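Local coordinates for protein Protease/Reverse transcriptase/ribonuclease H (Eastern chimpanzee simian foamy virus, PDB 7KSF) that combines an aspartic protease with a reverse transcriptase that copies viral RNA into DNA and a ribonuclease H that cuts RNA in RNA-DNA hybrids, at residues M494-L499 and I543-W548; I456-S461 and I518-P523; I25-E30 and E70-P75. The protein carries 1 engineered substitution. All coordinates share one frame; numbering follows the deposited sequence.

How the interactions relate
Interactions 1 and 2 belong to one neighbourhood, the RNase H-like part of the reverse transcriptase, and their centres lie about 14 Å apart. Helix 494-513 links them: it packs against helix 542-549 in interaction 1, lies against strand 454-460 and leads into strand 518-522 of interaction 2. The two touch where Leu498 CD2 comes within 3.5 Å of Thr460 N. Interaction 3 stands apart in the protease, its centre about 47 Å from that of interaction 1 and about 59 Å from that of interaction 2; even the nearest atoms are about 27 and 45 Å away. The calcium ion sits at Gly596 and Glu642 in the RNase H proper, whose sheet repeats the 3-2-1-4-5 strand order found at interaction 2.

Interaction 1: M494-L499 and I543-W548; sequences MLEKLL and IRWITW
Leu499 is packed against two tryptophans of helix 542-549. Its CB stands almost over the middle of the Trp548 six-membered ring, 3.7 Å from the centroid, a CH-pi contact. With CG anti to the carbonyl carbon (chi1 -61°) and an extended chi2, its CD1 meets the Trp545 six-membered ring nearer the rim, 4.1 Å from that centroid, and also touches Trp548 CE3. Trp548 CZ3 approaches Trp545 on the same face as this methyl.

At the ring edge, Trp545 NE1 donates close to its ring plane to the anti lone pair of Glu496 OE1 at 2.6 Å, with a bent N-H...O angle of 145°; the carboxylate is turned about halfway to perpendicular against the indole. Glu496 OE2 takes bonds from Lys539 N and Ser493 OG, which helps fix the rotation of the buried carboxylate and would help to offset its negative charge. With two indoles between the backbones, the axes of the two short segments approach to 11.1 Å and cross at 51°.

Arg538 makes a cation-pi contact with Trp545. Elsewhere on helix 494-513, Lys497 and Leu498 lean on strand 454-460, placing this helix between the sheet and helix 542-549.

Interaction 2: I456-S461 and I518-P523; sequences IKVNTS and ILVYSP
The parallel pairing of Ile456 with Val520 and of Lys457 with Tyr521 joins strands 454-460 and 518-522, the first and fourth of the RNase H-like fold, whose five strands run 3-2-1-4-5 across the sheet. After strands 464-471 and 477-484 the chain reaches strand 518-522 by way of helix 494-513, which covers the face carrying Ile456 and Val520.

Three backbone bonds make the ladder. Ile456 straddles Val520: its N donates to Leu519 O at 3.1 Å, and its O accepts from Tyr521 N at 2.8 Å. Val458 N then donates to Tyr521 O at 3.2 Å. The strands are twisted 30° against each other.

On the helix-covered face, Ile456 CD1 rests on Ile518 CG2 at 3.7 Å. CG1 of Ile456 lies beside the backbone N (chi1 -52°), and the extended chi2 carries CD1 outward to that methyl. Val458 CG2 meets Val520 CG1 at 4.1 Å. Ala509 and Met510 of the helix close over the two isoleucines. On the other face Lys457 CG lies 4.2 Å from Tyr521 CB, and Lys457 makes a cation-pi contact with Tyr470 of strand 464-471.

Continuing the ladder would need an N-H at residue 523 for Val458 O; Pro523 has none, consistent with the pairing ending past Ser522, and instead puts CD 3.2 Å from that oxygen. Its CG lies against the carboxamide of Asn459, whose ND2 is bonded to Pro566 O and whose OD1 accepts from Thr460 N. The proline thus marks where hydrogen bonding gives way to van der Waals contact, while the amide beside it stays satisfied by partners other than the neighbouring strand.

Interaction 3: I25-E30 and E70-P75; sequences ITCIPE and EVIASP
CG1 of Ile25 and of Ile72 both sit between the backbone N and the carbonyl carbon (chi1 61° in each), the crowded position for a branched side chain. The extended chi2 of Ile25 then carries CD1 to the CG2 methyl of Ile72, where the two side chains meet obliquely. They belong to the retroviral aspartic protease fold, in which strand 26-29 probably follows closely on the loop that in related retroviral proteases carries the catalytic aspartate, and runs parallel to the end of strand 65-74.

On the face of Cys27 and Ile72, the sulfur of Cys27 touches Ile72 CD1 at 3.8 Å, and Cys27 CB packs on Ser74 CB. On the face of Thr26 and Val71 these two side chains lie side by side and point the same way, with Thr26 CB 3.8 Å from Val71 CG1. Ile28 CD1 comes across Val71 and touches both of its methyls, and Val58 of strand 52-62 backs this apolar cluster. Thr26 OG1 turns to Asp85 OD2 and Ser82 N.

The backbone pairing is loose. Ile72 N bonds to Thr26 O at 3.1 Å with an angle of 157°, whereas the bonds from Ile28 N to Ile72 O and from Glu30 N to Ser74 O are bent and weak. Glu30 is extended beyond CG: its CG lies 3.7 Å from Ala73 CB, and its OE2 ends 3.9 Å from Pro75 CB.

Interaction 1: M494-L499 and I543-W548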
loop_
_atom_site.group_PDB
_atom_site.type_symbol
_atom_site.label_atom_id
_atom_site.label_comp_id
_atom_site.label_asym_id
_atom_site.label_seq_id
_atom_site.Cartn_x
_atom_site.Cartn_y
_atom_site.Cartn_z
ATOM N N MET A 494 -1.920 -6.109 16.510
ATOM C CA MET A 494 -0.770 -6.977 16.758
ATOM C C MET A 494 -0.904 -8.306 16.033
ATOM O O MET A 494 0.074 -8.826 15.486
ATOM C CB MET A 494 -0.594 -7.200 18.259
ATOM C CG MET A 494 -0.199 -5.949 19.021
ATOM S SD MET A 494 1.337 -5.237 18.407
ATOM C CE MET A 494 1.480 -3.797 19.459
ATOM N N LEU A 495 -2.113 -8.867 16.002
ATOM C CA LEU A 495 -2.322 -10.132 15.309
ATOM C C LEU A 495 -2.047 -10.002 13.817
ATOM O O LEU A 495 -1.481 -10.911 13.200
ATOM C CB LEU A 495 -3.742 -10.630 15.555
ATOM C CG LEU A 495 -4.185 -11.855 14.758
ATOM C CD1 LEU A 495 -3.287 -13.051 15.050
ATOM C CD2 LEU A 495 -5.631 -12.177 15.076
ATOM N N GLU A 496 -2.436 -8.874 13.221
ATOM C CA GLU A 496 -2.202 -8.679 11.794
ATOM C C GLU A 496 -0.739 -8.389 11.498
ATOM O O GLU A 496 -0.266 -8.685 10.396
ATOM C CB GLU A 496 -3.092 -7.552 11.270
ATOM C CG GLU A 496 -4.563 -7.756 11.586
ATOM C CD GLU A 496 -5.422 -6.607 11.105
ATOM O OE1 GLU A 496 -6.298 -6.842 10.248
ATOM O OE2 GLU A 496 -5.214 -5.473 11.582
ATOM N N LYS A 497 -0.008 -7.816 12.458
ATOM C CA LYS A 497 1.425 -7.616 12.271
ATOM C C LYS A 497 2.162 -8.944 12.182
ATOM O O LYS A 497 3.184 -9.044 11.497
ATOM C CB LYS A 497 1.988 -6.759 13.405
ATOM C CG LYS A 497 1.517 -5.310 13.385
ATOM C CD LYS A 497 2.082 -4.513 14.550
ATOM C CE LYS A 497 1.693 -3.048 14.448
ATOM N NZ LYS A 497 2.207 -2.252 15.594
ATOM N N LEU A 498 1.661 -9.973 12.873
ATOM C CA LEU A 498 2.211 -11.318 12.724
ATOM C C LEU A 498 1.920 -11.883 11.345
ATOM O O LEU A 498 2.789 -12.503 10.721
ATOM C CB LEU A 498 1.634 -12.242 13.796
ATOM C CG LEU A 498 2.085 -12.069 15.244
ATOM C CD1 LEU A 498 1.183 -12.866 16.171
ATOM C CD2 LEU A 498 3.524 -12.522 15.384
ATOM N N LEU A 499 0.694 -11.684 10.856
ATOM C CA LEU A 499 0.282 -12.272 9.587
ATOM C C LEU A 499 1.039 -11.659 8.418
ATOM O O LEU A 499 1.525 -12.378 7.536
ATOM C CB LEU A 499 -1.224 -12.103 9.406
ATOM C CG LEU A 499 -2.067 -12.790 10.476
ATOM C CD1 LEU A 499 -3.528 -12.414 10.324
ATOM C CD2 LEU A 499 -1.884 -14.296 10.397
ATOM N N ILE A 543 -7.880 -7.321 1.346
ATOM C CA ILE A 543 -6.882 -7.871 0.436
ATOM C C ILE A 543 -5.742 -8.504 1.226
ATOM O O ILE A 543 -5.195 -9.541 0.834
ATOM C CB ILE A 543 -6.372 -6.781 -0.524
ATOM C CG1 ILE A 543 -7.544 -6.089 -1.228
ATOM C CG2 ILE A 543 -5.426 -7.372 -1.555
ATOM C CD1 ILE A 543 -7.995 -4.793 -0.571
ATOM N N ARG A 544 -5.372 -7.892 2.356
ATOM C CA ARG A 544 -4.371 -8.494 3.232
ATOM C C ARG A 544 -4.838 -9.854 3.739
ATOM O O ARG A 544 -4.127 -10.857 3.605
ATOM C CB ARG A 544 -4.065 -7.565 4.408
ATOM C CG ARG A 544 -3.489 -6.208 4.033
ATOM C CD ARG A 544 -2.116 -6.345 3.412
ATOM N NE ARG A 544 -1.388 -5.081 3.403
ATOM C CZ ARG A 544 -0.270 -4.873 2.719
ATOM N NH1 ARG A 544 0.334 -3.694 2.765
ATOM N NH2 ARG A 544 0.241 -5.847 1.980
ATOM N N TRP A 545 -6.042 -9.907 4.313
ATOM C CA TRP A 545 -6.520 -11.139 4.935
ATOM C C TRP A 545 -6.719 -12.246 3.904
ATOM O O TRP A 545 -6.356 -13.401 4.151
ATOM C CB TRP A 545 -7.815 -10.864 5.702
ATOM C CG TRP A 545 -7.588 -10.188 7.023
ATOM C CD1 TRP A 545 -7.427 -8.850 7.246
ATOM C CD2 TRP A 545 -7.496 -10.822 8.305
ATOM N NE1 TRP A 545 -7.242 -8.614 8.588
ATOM C CE2 TRP A 545 -7.281 -9.807 9.257
ATOM C CE3 TRP A 545 -7.576 -12.148 8.739
ATOM C CZ2 TRP A 545 -7.141 -10.080 10.619
ATOM C CZ3 TRP A 545 -7.440 -12.417 10.088
ATOM C CH2 TRP A 545 -7.226 -11.386 11.014
ATOM N N ILE A 546 -7.293 -11.911 2.747
ATOM C CA ILE A 546 -7.414 -12.881 1.659
ATOM C C ILE A 546 -6.039 -13.397 1.254
ATOM O O ILE A 546 -5.822 -14.609 1.133
ATOM C CB ILE A 546 -8.142 -12.251 0.463
ATOM C CG1 ILE A 546 -9.572 -11.881 0.850
ATOM C CG2 ILE A 546 -8.114 -13.190 -0.736
ATOM C CD1 ILE A 546 -10.313 -11.128 -0.219
ATOM N N THR A 547 -5.095 -12.482 1.031
ATOM C CA THR A 547 -3.728 -12.891 0.744
ATOM C C THR A 547 -3.167 -13.760 1.862
ATOM O O THR A 547 -2.402 -14.696 1.611
ATOM C CB THR A 547 -2.846 -11.659 0.524
ATOM O OG1 THR A 547 -3.446 -10.798 -0.455
ATOM C CG2 THR A 547 -1.477 -12.067 0.029
ATOM N N TRP A 548 -3.564 -13.488 3.106
ATOM C CA TRP A 548 -3.088 -14.291 4.225
ATOM C C TRP A 548 -3.793 -15.645 4.282
ATOM O O TRP A 548 -3.152 -16.680 4.489
ATOM C CB TRP A 548 -3.274 -13.522 5.534
ATOM C CG TRP A 548 -2.444 -12.273 5.615
ATOM C CD1 TRP A 548 -1.258 -12.035 4.979
ATOM C CD2 TRP A 548 -2.748 -11.086 6.353
ATOM N NE1 TRP A 548 -0.802 -10.776 5.289
ATOM C CE2 TRP A 548 -1.699 -10.173 6.130
ATOM C CE3 TRP A 548 -3.807 -10.709 7.186
ATOM C CZ2 TRP A 548 -1.677 -8.906 6.712
ATOM C CZ3 TRP A 548 -3.782 -9.454 7.763
ATOM C CH2 TRP A 548 -2.723 -8.569 7.524
#

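Interaction 2: I456-S461 and I518-P523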
loop_
_atom_site.group_PDB
_atom_site.type_symbol
_atom_site.label_atom_id
_atom_site.label_comp_id
_atom_site.label_asym_id
_atom_site.label_seq_id
_atom_site.Cartn_x
_atom_site.Cartn_y
_atom_site.Cartn_z
ATOM N N ILE A 456 10.113 -22.454 10.488
ATOM C CA ILE A 456 10.105 -21.000 10.579
ATOM C C ILE A 456 9.395 -20.600 11.862
ATOM O O ILE A 456 8.214 -20.918 12.042
ATOM C CB ILE A 456 9.419 -20.352 9.366
ATOM C CG1 ILE A 456 10.014 -20.885 8.064
ATOM C CG2 ILE A 456 9.557 -18.844 9.425
ATOM C CD1 ILE A 456 9.301 -20.386 6.834
ATOM N N LYS A 457 10.106 -19.904 12.742
ATOM C CA LYS A 457 9.523 -19.365 13.964
ATOM C C LYS A 457 9.294 -17.872 13.781
ATOM O O LYS A 457 10.223 -17.132 13.439
ATOM C CB LYS A 457 10.430 -19.636 15.166
ATOM C CG LYS A 457 10.588 -21.114 15.499
ATOM C CD LYS A 457 11.380 -21.307 16.783
ATOM C CE LYS A 457 11.381 -22.761 17.223
ATOM N NZ LYS A 457 12.068 -22.929 18.534
ATOM N N VAL A 458 8.057 -17.430 13.999
ATOM C CA VAL A 458 7.640 -16.073 13.665
ATOM C C VAL A 458 7.054 -15.404 14.902
ATOM O O VAL A 458 6.145 -15.949 15.543
ATOM C CB VAL A 458 6.613 -16.062 12.516
ATOM C CG1 VAL A 458 6.236 -14.636 12.164
ATOM C CG2 VAL A 458 7.177 -16.776 11.300
ATOM N N ASN A 459 7.579 -14.230 15.230
ATOM C CA ASN A 459 7.026 -13.349 16.247
ATOM C C ASN A 459 7.208 -11.921 15.749
ATOM O O ASN A 459 7.959 -11.667 14.802
ATOM C CB ASN A 459 7.704 -13.564 17.609
ATOM C CG ASN A 459 6.797 -13.225 18.776
ATOM O OD1 ASN A 459 5.889 -12.402 18.653
ATOM N ND2 ASN A 459 7.037 -13.859 19.917
ATOM N N THR A 460 6.507 -10.972 16.377
ATOM C CA THR A 460 6.575 -9.584 15.938
ATOM C C THR A 460 6.543 -8.632 17.126
ATOM O O THR A 460 6.013 -8.950 18.196
ATOM C CB THR A 460 5.430 -9.217 14.978
ATOM O OG1 THR A 460 5.768 -8.019 14.269
ATOM C CG2 THR A 460 4.134 -8.978 15.742
ATOM N N SER A 461 7.113 -7.458 16.913
ATOM C CA SER A 461 7.102 -6.324 17.821
ATOM C C SER A 461 6.183 -5.240 17.262
ATOM O O SER A 461 5.766 -5.303 16.108
ATOM C CB SER A 461 8.525 -5.780 17.986
ATOM O OG SER A 461 9.031 -5.314 16.748
ATOM N N ILE A 518 7.021 -27.121 4.560
ATOM C CA ILE A 518 7.387 -26.045 5.475
ATOM C C ILE A 518 6.445 -26.086 6.668
ATOM O O ILE A 518 5.219 -26.095 6.499
ATOM C CB ILE A 518 7.331 -24.671 4.783
ATOM C CG1 ILE A 518 8.294 -24.630 3.601
ATOM C CG2 ILE A 518 7.636 -23.561 5.773
ATOM C CD1 ILE A 518 8.278 -23.319 2.860
ATOM N N LEU A 519 7.012 -26.113 7.866
ATOM C CA LEU A 519 6.248 -26.047 9.103
ATOM C C LEU A 519 6.563 -24.730 9.800
ATOM O O LEU A 519 7.734 -24.385 9.982
ATOM C CB LEU A 519 6.571 -27.227 10.023
ATOM C CG LEU A 519 5.898 -28.571 9.730
ATOM C CD1 LEU A 519 6.432 -29.213 8.454
ATOM C CD2 LEU A 519 6.075 -29.497 10.918
ATOM N N VAL A 520 5.521 -24.000 10.178
ATOM C CA VAL A 520 5.663 -22.680 10.775
ATOM C C VAL A 520 5.148 -22.743 12.203
ATOM O O VAL A 520 4.033 -23.213 12.449
ATOM C CB VAL A 520 4.913 -21.607 9.966
ATOM C CG1 VAL A 520 5.098 -20.242 10.603
ATOM C CG2 VAL A 520 5.404 -21.595 8.530
ATOM N N TYR A 521 5.966 -22.280 13.140
ATOM C CA TYR A 521 5.575 -22.170 14.535
ATOM C C TYR A 521 5.289 -20.712 14.860
ATOM O O TYR A 521 5.994 -19.811 14.397
ATOM C CB TYR A 521 6.664 -22.725 15.454
ATOM C CG TYR A 521 6.865 -24.217 15.301
ATOM C CD1 TYR A 521 7.652 -24.729 14.278
ATOM C CD2 TYR A 521 6.263 -25.111 16.173
ATOM C CE1 TYR A 521 7.836 -26.086 14.131
ATOM C CE2 TYR A 521 6.442 -26.475 16.034
ATOM C CZ TYR A 521 7.229 -26.956 15.012
ATOM O OH TYR A 521 7.410 -28.310 14.868
ATOM N N SER A 522 4.249 -20.490 15.657
ATOM C CA SER A 522 3.735 -19.149 15.885
ATOM C C SER A 522 3.058 -19.099 17.247
ATOM O O SER A 522 2.567 -20.126 17.728
ATOM C CB SER A 522 2.745 -18.753 14.783
ATOM O OG SER A 522 1.995 -19.877 14.360
ATOM N N PRO A 523 3.020 -17.927 17.885
ATOM C CA PRO A 523 2.313 -17.807 19.171
ATOM C C PRO A 523 0.809 -17.972 19.072
ATOM O O PRO A 523 0.127 -17.833 20.093
ATOM C CB PRO A 523 2.668 -16.382 19.640
ATOM C CG PRO A 523 3.806 -15.946 18.780
ATOM C CD PRO A 523 3.663 -16.666 17.485
#

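Interaction 3: I25-E30 and E70-P75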
loop_
_atom_site.group_PDB
_atom_site.type_symbol
_atom_site.label_atom_id
_atom_site.label_comp_id
_atom_site.label_asym_id
_atom_site.label_seq_id
_atom_site.Cartn_x
_atom_site.Cartn_y
_atom_site.Cartn_z
ATOM N N ILE A 25 -31.353 -2.445 -33.914
ATOM C CA ILE A 25 -32.607 -2.238 -33.199
ATOM C C ILE A 25 -32.430 -2.533 -31.718
ATOM O O ILE A 25 -31.364 -2.976 -31.278
ATOM C CB ILE A 25 -33.737 -3.092 -33.799
ATOM C CG1 ILE A 25 -33.396 -4.579 -33.697
ATOM C CG2 ILE A 25 -33.996 -2.691 -35.242
ATOM C CD1 ILE A 25 -34.545 -5.487 -34.068
ATOM N N THR A 26 -33.486 -2.297 -30.944
ATOM C CA THR A 26 -33.401 -2.404 -29.492
ATOM C C THR A 26 -33.377 -3.862 -29.057
ATOM O O THR A 26 -34.197 -4.673 -29.498
ATOM C CB THR A 26 -34.583 -1.677 -28.846
ATOM O OG1 THR A 26 -34.458 -0.267 -29.070
ATOM C CG2 THR A 26 -34.626 -1.945 -27.348
ATOM N N CYS A 27 -32.423 -4.195 -28.192
ATOM C CA CYS A 27 -32.348 -5.509 -27.573
ATOM C C CYS A 27 -33.107 -5.511 -26.255
ATOM O O CYS A 27 -33.239 -4.481 -25.588
ATOM C CB CYS A 27 -30.896 -5.921 -27.334
ATOM S SG CYS A 27 -29.924 -6.184 -28.829
ATOM N N ILE A 28 -33.601 -6.687 -25.882
ATOM C CA ILE A 28 -34.402 -6.843 -24.670
ATOM C C ILE A 28 -33.973 -8.138 -23.992
ATOM O O ILE A 28 -33.662 -9.115 -24.689
ATOM C CB ILE A 28 -35.905 -6.829 -25.001
ATOM C CG1 ILE A 28 -36.381 -5.390 -25.224
ATOM C CG2 ILE A 28 -36.730 -7.538 -23.915
ATOM C CD1 ILE A 28 -37.892 -5.240 -25.354
ATOM N N PRO A 29 -33.874 -8.178 -22.657
ATOM C CA PRO A 29 -33.573 -9.445 -21.979
ATOM C C PRO A 29 -34.482 -10.571 -22.455
ATOM O O PRO A 29 -35.681 -10.382 -22.669
ATOM C CB PRO A 29 -33.806 -9.118 -20.502
ATOM C CG PRO A 29 -33.493 -7.671 -20.406
ATOM C CD PRO A 29 -33.877 -7.040 -21.721
ATOM N N GLU A 30 -33.885 -11.758 -22.606
ATOM C CA GLU A 30 -34.561 -12.872 -23.271
ATOM C C GLU A 30 -35.811 -13.328 -22.525
ATOM O O GLU A 30 -36.771 -13.788 -23.156
ATOM C CB GLU A 30 -33.585 -14.045 -23.429
ATOM C CG GLU A 30 -32.430 -13.784 -24.388
ATOM C CD GLU A 30 -31.451 -14.943 -24.456
ATOM O OE1 GLU A 30 -31.567 -15.864 -23.623
ATOM O OE2 GLU A 30 -30.563 -14.929 -25.338
ATOM N N GLU A 70 -39.671 -2.148 -32.375
ATOM C CA GLU A 70 -39.334 -3.473 -32.880
ATOM C C GLU A 70 -38.043 -3.937 -32.219
ATOM O O GLU A 70 -37.016 -3.254 -32.306
ATOM C CB GLU A 70 -39.191 -3.431 -34.399
ATOM C CG GLU A 70 -38.543 -4.654 -35.009
ATOM C CD GLU A 70 -38.250 -4.481 -36.485
ATOM O OE1 GLU A 70 -38.478 -3.369 -37.008
ATOM O OE2 GLU A 70 -37.788 -5.451 -37.123
ATOM N N VAL A 71 -38.089 -5.095 -31.556
ATOM C CA VAL A 71 -37.001 -5.528 -30.690
ATOM C C VAL A 71 -36.604 -6.964 -31.001
ATOM O O VAL A 71 -37.363 -7.738 -31.589
ATOM C CB VAL A 71 -37.369 -5.404 -29.194
ATOM C CG1 VAL A 71 -37.581 -3.946 -28.814
ATOM C CG2 VAL A 71 -38.610 -6.229 -28.887
ATOM N N ILE A 72 -35.380 -7.308 -30.594
ATOM C CA ILE A 72 -34.899 -8.686 -30.575
ATOM C C ILE A 72 -34.585 -9.044 -29.132
ATOM O O ILE A 72 -34.906 -8.287 -28.209
ATOM C CB ILE A 72 -33.657 -8.886 -31.461
ATOM C CG1 ILE A 72 -32.495 -8.021 -30.982
ATOM C CG2 ILE A 72 -33.979 -8.564 -32.911
ATOM C CD1 ILE A 72 -31.194 -8.341 -31.683
ATOM N N ALA A 73 -33.937 -10.185 -28.928
ATOM C CA ALA A 73 -33.589 -10.651 -27.597
ATOM C C ALA A 73 -32.190 -10.180 -27.204
ATOM O O ALA A 73 -31.428 -9.652 -28.017
ATOM C CB ALA A 73 -33.684 -12.174 -27.527
ATOM N N SER A 74 -31.859 -10.378 -25.925
ATOM C CA SER A 74 -30.569 -10.002 -25.376
ATOM C C SER A 74 -30.241 -10.942 -24.228
ATOM O O SER A 74 -31.041 -11.053 -23.287
ATOM C CB SER A 74 -30.547 -8.556 -24.885
ATOM O OG SER A 74 -29.368 -8.284 -24.150
ATOM N N PRO A 75 -29.089 -11.618 -24.266
ATOM C CA PRO A 75 -28.679 -12.442 -23.124
ATOM C C PRO A 75 -28.293 -11.633 -21.897
ATOM O O PRO A 75 -27.974 -12.230 -20.862
ATOM C CB PRO A 75 -27.472 -13.213 -23.675
ATOM C CG PRO A 75 -26.929 -12.328 -24.755
ATOM C CD PRO A 75 -28.123 -11.666 -25.374
#